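PDB 3AG7: J domain-containing protein required for chloroplast accumulation response 1 from Arabidopsis thaliana, which is required for chloroplast photorelocation movement, which depends on the co-chaperone activity of its C-terminal, auxilin-like J domain and works through chloroplast actin filaments. Local coordinates for residues Ser23-Leu29 against Leu92-Trp97; Lys14-Trp18 against Thr32-Ile36; Ala64-Pro70 against Val89-Leu93. All coordinates share one frame; numbering follows the deposited sequence.

Contact 1 (Ser23-Leu29 against Leu92-Trp97); sequences SGNIRSL and LLQEAW
A single water joins Gly24, Leu92 and Glu95: it accepts from Gly24 N at 2.8 Å and donates both to Leu92 O, the carbonyl that also receives Ala96 N within the helix, and to Glu95 OE1, the latter at 2.7 Å. The loop ahead of helix 26-30 is thus tied to helix 80-100 through solvent, while the direct contact is apolar. Gly24 passes close to Ala96, whose CB lies 3.6 Å from Gly24 C and also touches Ile26 N. The positive phi of Gly24 (85°) favours glycine at this turn. In Ile26, CG1 stands anti to the backbone nitrogen (chi1 -169°), and the turn about chi2 (54°) brings CD1 onto Leu93, where it meets Leu93 CD2 at 3.8 Å; the two side chains cross at about a right angle. Leu29 also packs against Ala96: its CD1 is 3.7 Å from Ala96 CB and 3.6 Å from Leu92 O, and its CB rests on Leu93 CD2. Asn25, turned from the interface, caps the short helix, its OD1 accepting from Ser28 N at 2.8 Å, with the donor lying above the carbonyl plane. Helix 26-30 packs against helix 80-100 through Ile26 and Leu29, with Ile26 also touching Val57 of helix 54-68 and Leu29 touching Trp18 of helix 5-19.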
loop_
_atom_site.group_PDB
_atom_site.type_symbol
_atom_site.label_atom_id
_atom_site.label_comp_id
_atom_site.label_asym_id
_atom_site.label_seq_id
_atom_site.Cartn_x
_atom_site.Cartn_y
_atom_site.Cartn_z
ATOM N N SER A 23 -6.692 -5.689 7.038
ATOM C CA SER A 23 -6.493 -4.423 7.708
ATOM C C SER A 23 -5.811 -4.605 9.072
ATOM O O SER A 23 -6.071 -5.575 9.795
ATOM C CB SER A 23 -7.804 -3.618 7.804
ATOM O OG SER A 23 -8.452 -3.873 9.038
ATOM N N GLY A 24 -4.847 -3.731 9.356
ATOM C CA GLY A 24 -4.100 -3.755 10.587
ATOM C C GLY A 24 -2.909 -4.698 10.603
ATOM O O GLY A 24 -2.188 -4.746 11.577
ATOM N N ASN A 25 -2.743 -5.481 9.537
ATOM C CA ASN A 25 -1.696 -6.499 9.512
ATOM C C ASN A 25 -0.650 -6.183 8.467
ATOM O O ASN A 25 -0.911 -6.326 7.278
ATOM C CB ASN A 25 -2.290 -7.883 9.237
ATOM C CG ASN A 25 -1.247 -8.960 9.338
ATOM O OD1 ASN A 25 -0.228 -8.884 8.668
ATOM N ND2 ASN A 25 -1.444 -9.912 10.251
ATOM N N ILE A 26 0.544 -5.768 8.899
ATOM C CA ILE A 26 1.453 -5.113 7.948
ATOM C C ILE A 26 1.975 -6.125 6.944
ATOM O O ILE A 26 2.171 -5.805 5.765
ATOM C CB ILE A 26 2.634 -4.375 8.654
ATOM C CG1 ILE A 26 3.434 -3.475 7.692
ATOM C CG2 ILE A 26 3.624 -5.396 9.260
ATOM C CD1 ILE A 26 2.625 -2.447 6.908
ATOM N N ARG A 27 2.209 -7.347 7.398
ATOM C CA ARG A 27 2.700 -8.364 6.469
ATOM C C ARG A 27 1.633 -8.767 5.454
ATOM O O ARG A 27 1.935 -9.060 4.284
ATOM C CB ARG A 27 3.152 -9.587 7.250
ATOM C CG ARG A 27 4.384 -9.333 8.067
ATOM C CD ARG A 27 4.680 -10.581 8.887
ATOM N NE ARG A 27 5.876 -10.434 9.723
ATOM C CZ ARG A 27 5.855 -10.034 10.990
ATOM N NH1 ARG A 27 4.721 -9.613 11.549
ATOM N NH2 ARG A 27 6.987 -9.987 11.697
ATOM N N SER A 28 0.377 -8.830 5.893
ATOM C CA SER A 28 -0.718 -9.173 4.948
ATOM C C SER A 28 -0.816 -8.160 3.798
ATOM O O SER A 28 -1.034 -8.545 2.631
ATOM C CB SER A 28 -2.068 -9.226 5.673
ATOM O OG SER A 28 -2.141 -10.321 6.595
ATOM N N LEU A 29 -0.663 -6.885 4.137
ATOM C CA LEU A 29 -0.681 -5.802 3.123
ATOM C C LEU A 29 0.597 -5.816 2.291
ATOM O O LEU A 29 0.524 -5.854 1.069
ATOM C CB LEU A 29 -0.834 -4.440 3.781
ATOM C CG LEU A 29 -2.109 -4.255 4.623
ATOM C CD1 LEU A 29 -2.022 -2.925 5.383
ATOM C CD2 LEU A 29 -3.421 -4.353 3.763
ATOM N N LEU A 92 -3.928 2.587 4.999
ATOM C CA LEU A 92 -3.961 1.208 5.518
ATOM C C LEU A 92 -2.600 0.799 6.002
ATOM O O LEU A 92 -2.477 0.245 7.089
ATOM C CB LEU A 92 -4.463 0.228 4.464
ATOM C CG LEU A 92 -5.938 0.383 4.082
ATOM C CD1 LEU A 92 -6.203 -0.222 2.712
ATOM C CD2 LEU A 92 -6.859 -0.226 5.142
ATOM N N LEU A 93 -1.573 1.130 5.219
ATOM C CA LEU A 93 -0.194 0.765 5.565
ATOM C C LEU A 93 0.213 1.432 6.880
ATOM O O LEU A 93 0.781 0.774 7.772
ATOM C CB LEU A 93 0.769 1.132 4.428
ATOM C CG LEU A 93 0.704 0.170 3.244
ATOM C CD1 LEU A 93 1.707 0.593 2.174
ATOM C CD2 LEU A 93 1.012 -1.281 3.634
ATOM N N GLN A 94 -0.096 2.724 7.028
ATOM C CA GLN A 94 0.321 3.427 8.248
ATOM C C GLN A 94 -0.323 2.838 9.494
ATOM O O GLN A 94 0.301 2.780 10.554
ATOM C CB GLN A 94 -0.012 4.916 8.152
ATOM C CG GLN A 94 0.844 5.661 7.200
ATOM C CD GLN A 94 1.232 7.017 7.754
ATOM O OE1 GLN A 94 0.500 7.998 7.601
ATOM N NE2 GLN A 94 2.393 7.074 8.424
ATOM N N GLU A 95 -1.601 2.493 9.384
ATOM C CA GLU A 95 -2.379 1.959 10.513
ATOM C C GLU A 95 -1.748 0.623 10.870
ATOM O O GLU A 95 -1.612 0.289 12.049
ATOM C CB GLU A 95 -3.852 1.781 10.063
ATOM C CG GLU A 95 -4.818 1.019 11.049
ATOM C CD GLU A 95 -6.121 0.312 10.438
ATOM O OE1 GLU A 95 -6.424 0.233 9.175
ATOM O OE2 GLU A 95 -6.868 -0.219 11.310
ATOM N N ALA A 96 -1.346 -0.147 9.837
ATOM C CA ALA A 96 -0.769 -1.464 10.108
ATOM C C ALA A 96 0.640 -1.393 10.674
ATOM O O ALA A 96 1.005 -2.205 11.532
ATOM C CB ALA A 96 -0.811 -2.346 8.828
ATOM N N TRP A 97 1.427 -0.426 10.210
ATOM C CA TRP A 97 2.769 -0.137 10.739
ATOM C C TRP A 97 2.733 0.206 12.223
ATOM O O TRP A 97 3.513 -0.316 13.047
ATOM C CB TRP A 97 3.341 1.040 9.945
ATOM C CG TRP A 97 4.663 1.594 10.438
ATOM C CD1 TRP A 97 4.887 2.845 10.947
ATOM C CD2 TRP A 97 5.949 0.948 10.397
ATOM N NE1 TRP A 97 6.221 3.009 11.246
ATOM C CE2 TRP A 97 6.895 1.870 10.907
ATOM C CE3 TRP A 97 6.395 -0.313 9.971
ATOM C CZ2 TRP A 97 8.261 1.575 10.997
ATOM C CZ3 TRP A 97 7.755 -0.619 10.087
ATOM C CH2 TRP A 97 8.663 0.324 10.604
HETATM O O HOH W 1 -4.592 -1.367 7.929
#

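Contact 2 (Lys14-Trp18 against Thr32-Ile36); sequences KIRKW and TLQYI
The indole of Trp18 lies with one face against Ile36 and its N-H edge turned to Thr32. A chi1 near trans (174°) swings the ring out from helix 5-19 across to the 32-36 segment. Ile36 meets it at about a right angle: CG2 sits over the six-membered ring, 3.5 Å from its centroid and 14° off the normal, a CH-pi contact, while CB lies near CG and CD2 of the indole. The other branch of Ile36 runs back to the helix, where CD1 packs on Lys14 CG at 3.7 Å and on Ile15 CG1 at 4.0 Å. The extended Lys14 chain and the Ile36 side chain run alongside each other in opposing senses.

At the ring edge, Trp18 NE1 donates to Thr32 O at 2.9 Å with an N-H...O angle of 146°; the oxygen lies somewhat out of the indole plane, and the nitrogen stands well above the carbonyl plane. Tyr35 N reaches the same oxygen from the opposite face, closing the 3-10 turn. Thr32 OG1 is occupied by Ser28 O and Lys22 NZ, and Lys22 also makes a cation-pi contact with Trp18. One water accepts from Lys17 NZ and donates to Tyr35 O, both at 2.8 Å.

The chemistry is that of a buried indole whose N-H is satisfied by a backbone carbonyl: the bond, with Ile36 packed over one face, would restrict rotation of the ring, and the ammonium groups of Lys14 and Lys17 reach waters at the margin.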
loop_
_atom_site.group_PDB
_atom_site.type_symbol
_atom_site.label_atom_id
_atom_site.label_comp_id
_atom_site.label_asym_id
_atom_site.label_seq_id
_atom_site.Cartn_x
_atom_site.Cartn_y
_atom_site.Cartn_z
ATOM N N LYS A 14 -12.126 -1.652 -5.365
ATOM C CA LYS A 14 -10.979 -2.543 -5.487
ATOM C C LYS A 14 -10.145 -2.519 -4.228
ATOM O O LYS A 14 -9.665 -3.560 -3.781
ATOM C CB LYS A 14 -10.108 -2.274 -6.709
ATOM C CG LYS A 14 -9.060 -3.411 -6.895
ATOM C CD LYS A 14 -8.235 -3.202 -8.135
ATOM C CE LYS A 14 -7.367 -4.421 -8.472
ATOM N NZ LYS A 14 -6.552 -4.116 -9.691
ATOM N N ILE A 15 -9.985 -1.340 -3.641
ATOM C CA ILE A 15 -9.209 -1.272 -2.426
ATOM C C ILE A 15 -9.898 -2.012 -1.280
ATOM O O ILE A 15 -9.232 -2.721 -0.516
ATOM C CB ILE A 15 -8.888 0.167 -2.034
ATOM C CG1 ILE A 15 -7.947 0.757 -3.094
ATOM C CG2 ILE A 15 -8.198 0.161 -0.649
ATOM C CD1 ILE A 15 -7.826 2.239 -2.991
ATOM N N ARG A 16 -11.230 -1.916 -1.214
ATOM C CA ARG A 16 -12.010 -2.655 -0.185
ATOM C C ARG A 16 -11.864 -4.162 -0.322
ATOM O O ARG A 16 -11.666 -4.859 0.682
ATOM C CB ARG A 16 -13.501 -2.281 -0.220
ATOM C CG ARG A 16 -13.838 -0.982 0.505
ATOM C CD ARG A 16 -15.363 -0.734 0.503
ATOM N NE ARG A 16 -16.026 -0.988 -0.784
ATOM C CZ ARG A 16 -16.477 -0.025 -1.597
ATOM N NH1 ARG A 16 -16.323 1.233 -1.266
ATOM N NH2 ARG A 16 -17.071 -0.322 -2.737
ATOM N N LYS A 17 -11.927 -4.662 -1.553
ATOM C CA LYS A 17 -11.856 -6.092 -1.824
ATOM C C LYS A 17 -10.435 -6.543 -1.505
ATOM O O LYS A 17 -10.240 -7.539 -0.821
ATOM C CB LYS A 17 -12.252 -6.404 -3.272
ATOM C CG LYS A 17 -11.893 -7.795 -3.766
ATOM C CD LYS A 17 -11.827 -7.885 -5.313
ATOM C CE LYS A 17 -10.828 -6.895 -5.980
ATOM N NZ LYS A 17 -9.474 -6.665 -5.315
ATOM N N TRP A 18 -9.458 -5.729 -1.893
ATOM C CA TRP A 18 -8.058 -6.089 -1.646
ATOM C C TRP A 18 -7.699 -6.116 -0.150
ATOM O O TRP A 18 -6.987 -7.015 0.317
ATOM C CB TRP A 18 -7.131 -5.201 -2.459
ATOM C CG TRP A 18 -5.651 -5.429 -2.132
ATOM C CD1 TRP A 18 -4.839 -6.404 -2.639
ATOM C CD2 TRP A 18 -4.847 -4.642 -1.274
ATOM N NE1 TRP A 18 -3.589 -6.305 -2.096
ATOM C CE2 TRP A 18 -3.564 -5.224 -1.251
ATOM C CE3 TRP A 18 -5.088 -3.503 -0.503
ATOM C CZ2 TRP A 18 -2.517 -4.685 -0.502
ATOM C CZ3 TRP A 18 -4.079 -3.003 0.262
ATOM C CH2 TRP A 18 -2.806 -3.585 0.254
ATOM N N THR A 32 1.108 -8.569 -0.371
ATOM C CA THR A 32 0.094 -8.578 -1.438
ATOM C C THR A 32 -0.052 -7.238 -2.200
ATOM O O THR A 32 -0.964 -7.089 -3.017
ATOM C CB THR A 32 -1.317 -8.970 -0.923
ATOM O OG1 THR A 32 -1.791 -8.006 0.050
ATOM C CG2 THR A 32 -1.316 -10.394 -0.361
ATOM N N LEU A 33 0.915 -6.333 -2.045
ATOM C CA LEU A 33 0.843 -5.043 -2.746
ATOM C C LEU A 33 0.803 -5.147 -4.262
ATOM O O LEU A 33 0.256 -4.266 -4.915
ATOM C CB LEU A 33 1.991 -4.113 -2.340
ATOM C CG LEU A 33 1.778 -3.314 -1.050
ATOM C CD1 LEU A 33 3.065 -2.585 -0.771
ATOM C CD2 LEU A 33 0.615 -2.320 -1.184
ATOM N N GLN A 34 1.320 -6.243 -4.811
ATOM C CA GLN A 34 1.410 -6.426 -6.268
ATOM C C GLN A 34 0.023 -6.640 -6.857
ATOM O O GLN A 34 -0.173 -6.527 -8.071
ATOM C CB GLN A 34 2.360 -7.592 -6.610
ATOM C CG GLN A 34 1.911 -8.944 -6.105
ATOM C CD GLN A 34 2.525 -9.314 -4.756
ATOM O OE1 GLN A 34 2.528 -8.521 -3.808
ATOM N NE2 GLN A 34 3.048 -10.550 -4.664
ATOM N N TYR A 35 -0.938 -6.888 -5.974
ATOM C CA TYR A 35 -2.316 -7.151 -6.391
ATOM C C TYR A 35 -3.174 -5.890 -6.324
ATOM O O TYR A 35 -4.331 -5.916 -6.704
ATOM C CB TYR A 35 -2.933 -8.269 -5.561
ATOM C CG TYR A 35 -2.263 -9.602 -5.815
ATOM C CD1 TYR A 35 -2.454 -10.269 -7.020
ATOM C CD2 TYR A 35 -1.407 -10.152 -4.877
ATOM C CE1 TYR A 35 -1.825 -11.467 -7.275
ATOM C CE2 TYR A 35 -0.766 -11.344 -5.123
ATOM C CZ TYR A 35 -0.977 -11.998 -6.318
ATOM O OH TYR A 35 -0.347 -13.204 -6.557
ATOM N N ILE A 36 -2.617 -4.782 -5.850
ATOM C CA ILE A 36 -3.382 -3.523 -5.796
ATOM C C ILE A 36 -2.649 -2.395 -6.536
ATOM O O ILE A 36 -3.276 -1.528 -7.156
ATOM C CB ILE A 36 -3.778 -3.132 -4.327
ATOM C CG1 ILE A 36 -4.794 -1.969 -4.272
ATOM C CG2 ILE A 36 -2.590 -2.816 -3.477
ATOM C CD1 ILE A 36 -6.153 -2.315 -4.873
HETATM O O HOH W 2 -4.388 -6.044 -10.117
HETATM O O HOH W 3 -6.800 -6.874 -5.941
#

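Contact 3 (Ala64-Pro70 against Val89-Leu93); sequences ALLILHP and VFELL
Two antiparallel helices, the central pair of the J domain, meet here, 54-68 and 80-100, with the contact reaching His69, which ends helix 54-68 and occupies the N-cap of helix 70-75, and Pro70, the first residue of that helix. The axes of segments 64-68 and 89-93 come within 10.7 Å, at 154° between their directions, a separation filled by large side chains. Phe90 takes the middle. Its trans chi1 (-171°) projects the ring into the angle between Leu65, Leu68 and the turn. Leu65 CD1 comes in at the ring edge, near its plane, 3.4 Å from Phe90 CE1. Over one face, both offset toward the rim, lie His69 CA and Pro70 CD, the latter 4.2 Å from Phe90 CE2. Leu68 CB adds an oblique contact at 4.0 Å from Phe90 CD1. Deeper, Leu68 CD1 packs on Val89 CG1 at 3.6 Å and presses tightly on Leu93 CD1 at 3.3 Å; Leu93 CD1 also meets Ala64 CB at 3.8 Å. His69, Pro70 and the following aspartate form the HPD signature, which in J-domain proteins generally engages Hsp70, and probably does so here; Phe90 packs beneath its first two residues in the antiparallel helical hairpin typical of the J-domain fold.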
loop_
_atom_site.group_PDB
_atom_site.type_symbol
_atom_site.label_atom_id
_atom_site.label_comp_id
_atom_site.label_asym_id
_atom_site.label_seq_id
_atom_site.Cartn_x
_atom_site.Cartn_y
_atom_site.Cartn_z
ATOM N N ALA A 64 7.759 0.369 0.519
ATOM C CA ALA A 64 6.373 0.776 0.241
ATOM C C ALA A 64 6.185 2.286 0.443
ATOM O O ALA A 64 5.511 2.935 -0.345
ATOM C CB ALA A 64 5.352 -0.018 1.116
ATOM N N LEU A 65 6.758 2.841 1.499
ATOM C CA LEU A 65 6.695 4.304 1.720
ATOM C C LEU A 65 7.235 5.065 0.532
ATOM O O LEU A 65 6.705 6.113 0.145
ATOM C CB LEU A 65 7.580 4.695 2.899
ATOM C CG LEU A 65 7.009 5.357 4.139
ATOM C CD1 LEU A 65 5.684 4.714 4.529
ATOM C CD2 LEU A 65 8.050 5.240 5.253
ATOM N N LEU A 66 8.364 4.582 0.019
ATOM C CA LEU A 66 9.077 5.317 -1.012
ATOM C C LEU A 66 8.308 5.318 -2.307
ATOM O O LEU A 66 8.586 6.159 -3.191
ATOM C CB LEU A 66 10.488 4.759 -1.210
ATOM C CG LEU A 66 11.411 5.006 -0.017
ATOM C CD1 LEU A 66 12.773 4.414 -0.327
ATOM C CD2 LEU A 66 11.536 6.498 0.350
ATOM N N ILE A 67 7.379 4.370 -2.444
ATOM C CA ILE A 67 6.443 4.327 -3.569
ATOM C C ILE A 67 5.158 5.110 -3.297
ATOM O O ILE A 67 4.654 5.831 -4.179
ATOM C CB ILE A 67 6.091 2.874 -3.967
ATOM C CG1 ILE A 67 7.366 2.180 -4.423
ATOM C CG2 ILE A 67 4.953 2.828 -5.033
ATOM C CD1 ILE A 67 7.235 0.673 -4.720
ATOM N N LEU A 68 4.607 4.932 -2.109
ATOM C CA LEU A 68 3.226 5.358 -1.837
ATOM C C LEU A 68 3.110 6.712 -1.108
ATOM O O LEU A 68 2.019 7.314 -1.014
ATOM C CB LEU A 68 2.511 4.267 -1.028
ATOM C CG LEU A 68 2.111 3.031 -1.814
ATOM C CD1 LEU A 68 1.585 2.002 -0.813
ATOM C CD2 LEU A 68 1.052 3.331 -2.891
ATOM N N HIS A 69 4.224 7.202 -0.575
ATOM C CA HIS A 69 4.203 8.453 0.163
ATOM C C HIS A 69 3.743 9.567 -0.782
ATOM O O HIS A 69 4.274 9.698 -1.885
ATOM C CB HIS A 69 5.605 8.755 0.743
ATOM C CG HIS A 69 5.634 9.964 1.628
ATOM N ND1 HIS A 69 5.871 9.911 2.990
ATOM C CD2 HIS A 69 5.480 11.272 1.325
ATOM C CE1 HIS A 69 5.842 11.141 3.481
ATOM N NE2 HIS A 69 5.629 11.979 2.486
ATOM N N PRO A 70 2.757 10.395 -0.350
ATOM C CA PRO A 70 2.162 11.363 -1.268
ATOM C C PRO A 70 3.212 12.292 -1.846
ATOM O O PRO A 70 3.078 12.742 -2.986
ATOM C CB PRO A 70 1.141 12.137 -0.373
ATOM C CG PRO A 70 1.537 11.847 0.976
ATOM C CD PRO A 70 2.253 10.561 1.021
ATOM N N VAL A 89 -4.332 3.379 0.090
ATOM C CA VAL A 89 -3.468 2.266 0.459
ATOM C C VAL A 89 -2.484 2.674 1.566
ATOM O O VAL A 89 -2.225 1.926 2.538
ATOM C CB VAL A 89 -2.729 1.719 -0.774
ATOM C CG1 VAL A 89 -1.729 0.663 -0.359
ATOM C CG2 VAL A 89 -3.762 1.142 -1.780
ATOM N N PHE A 90 -1.993 3.896 1.454
ATOM C CA PHE A 90 -1.026 4.426 2.404
ATOM C C PHE A 90 -1.658 4.549 3.778
ATOM O O PHE A 90 -1.010 4.268 4.765
ATOM C CB PHE A 90 -0.544 5.804 1.918
ATOM C CG PHE A 90 0.601 6.343 2.700
ATOM C CD1 PHE A 90 1.836 5.699 2.681
ATOM C CD2 PHE A 90 0.452 7.459 3.482
ATOM C CE1 PHE A 90 2.892 6.201 3.388
ATOM C CE2 PHE A 90 1.540 7.951 4.233
ATOM C CZ PHE A 90 2.722 7.318 4.192
ATOM N N GLU A 91 -2.904 5.022 3.839
ATOM C CA GLU A 91 -3.651 5.015 5.131
ATOM C C GLU A 91 -3.660 3.636 5.789
ATOM O O GLU A 91 -3.401 3.522 7.001
ATOM C CB GLU A 91 -5.092 5.486 4.948
ATOM C CG GLU A 91 -5.215 6.943 4.614
ATOM C CD GLU A 91 -6.681 7.368 4.451
ATOM O OE1 GLU A 91 -7.591 6.488 4.383
ATOM O OE2 GLU A 91 -6.916 8.593 4.411
ATOM N N LEU A 92 -3.928 2.587 4.999
ATOM C CA LEU A 92 -3.961 1.208 5.518
ATOM C C LEU A 92 -2.600 0.799 6.002
ATOM O O LEU A 92 -2.477 0.245 7.089
ATOM C CB LEU A 92 -4.463 0.228 4.464
ATOM C CG LEU A 92 -5.938 0.383 4.082
ATOM C CD1 LEU A 92 -6.203 -0.222 2.712
ATOM C CD2 LEU A 92 -6.859 -0.226 5.142
ATOM N N LEU A 93 -1.573 1.130 5.219
ATOM C CA LEU A 93 -0.194 0.765 5.565
ATOM C C LEU A 93 0.213 1.432 6.880
ATOM O O LEU A 93 0.781 0.774 7.772
ATOM C CB LEU A 93 0.769 1.132 4.428
ATOM C CG LEU A 93 0.704 0.170 3.244
ATOM C CD1 LEU A 93 1.707 0.593 2.174
ATOM C CD2 LEU A 93 1.012 -1.281 3.634
#

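How the contacts relate
Contacts 1 and 3 both use helix 80-100, sharing Leu92 and Leu93, with centres about 10 Å apart: helix 26-30 meets it in contact 1 and helix 54-68 in contact 3. Contact 2, its centre about 12 Å from that of contact 1 and 13 Å from that of contact 3, joins helix 5-19 to the loop after helix 26-30. Along the chain contacts 1 and 2 alternate, whereas contact 2 closes before contact 3 opens. Leu33 connects contacts 2 and 3 by touching Val89 and Ala64; Ile15 links contact 2 to contact 1 through Leu92. Together they form one continuous core, in which the N-terminal helices pack onto the J-domain hairpin of helices 54-68 and 80-100, whose connection carries His69 and Pro70.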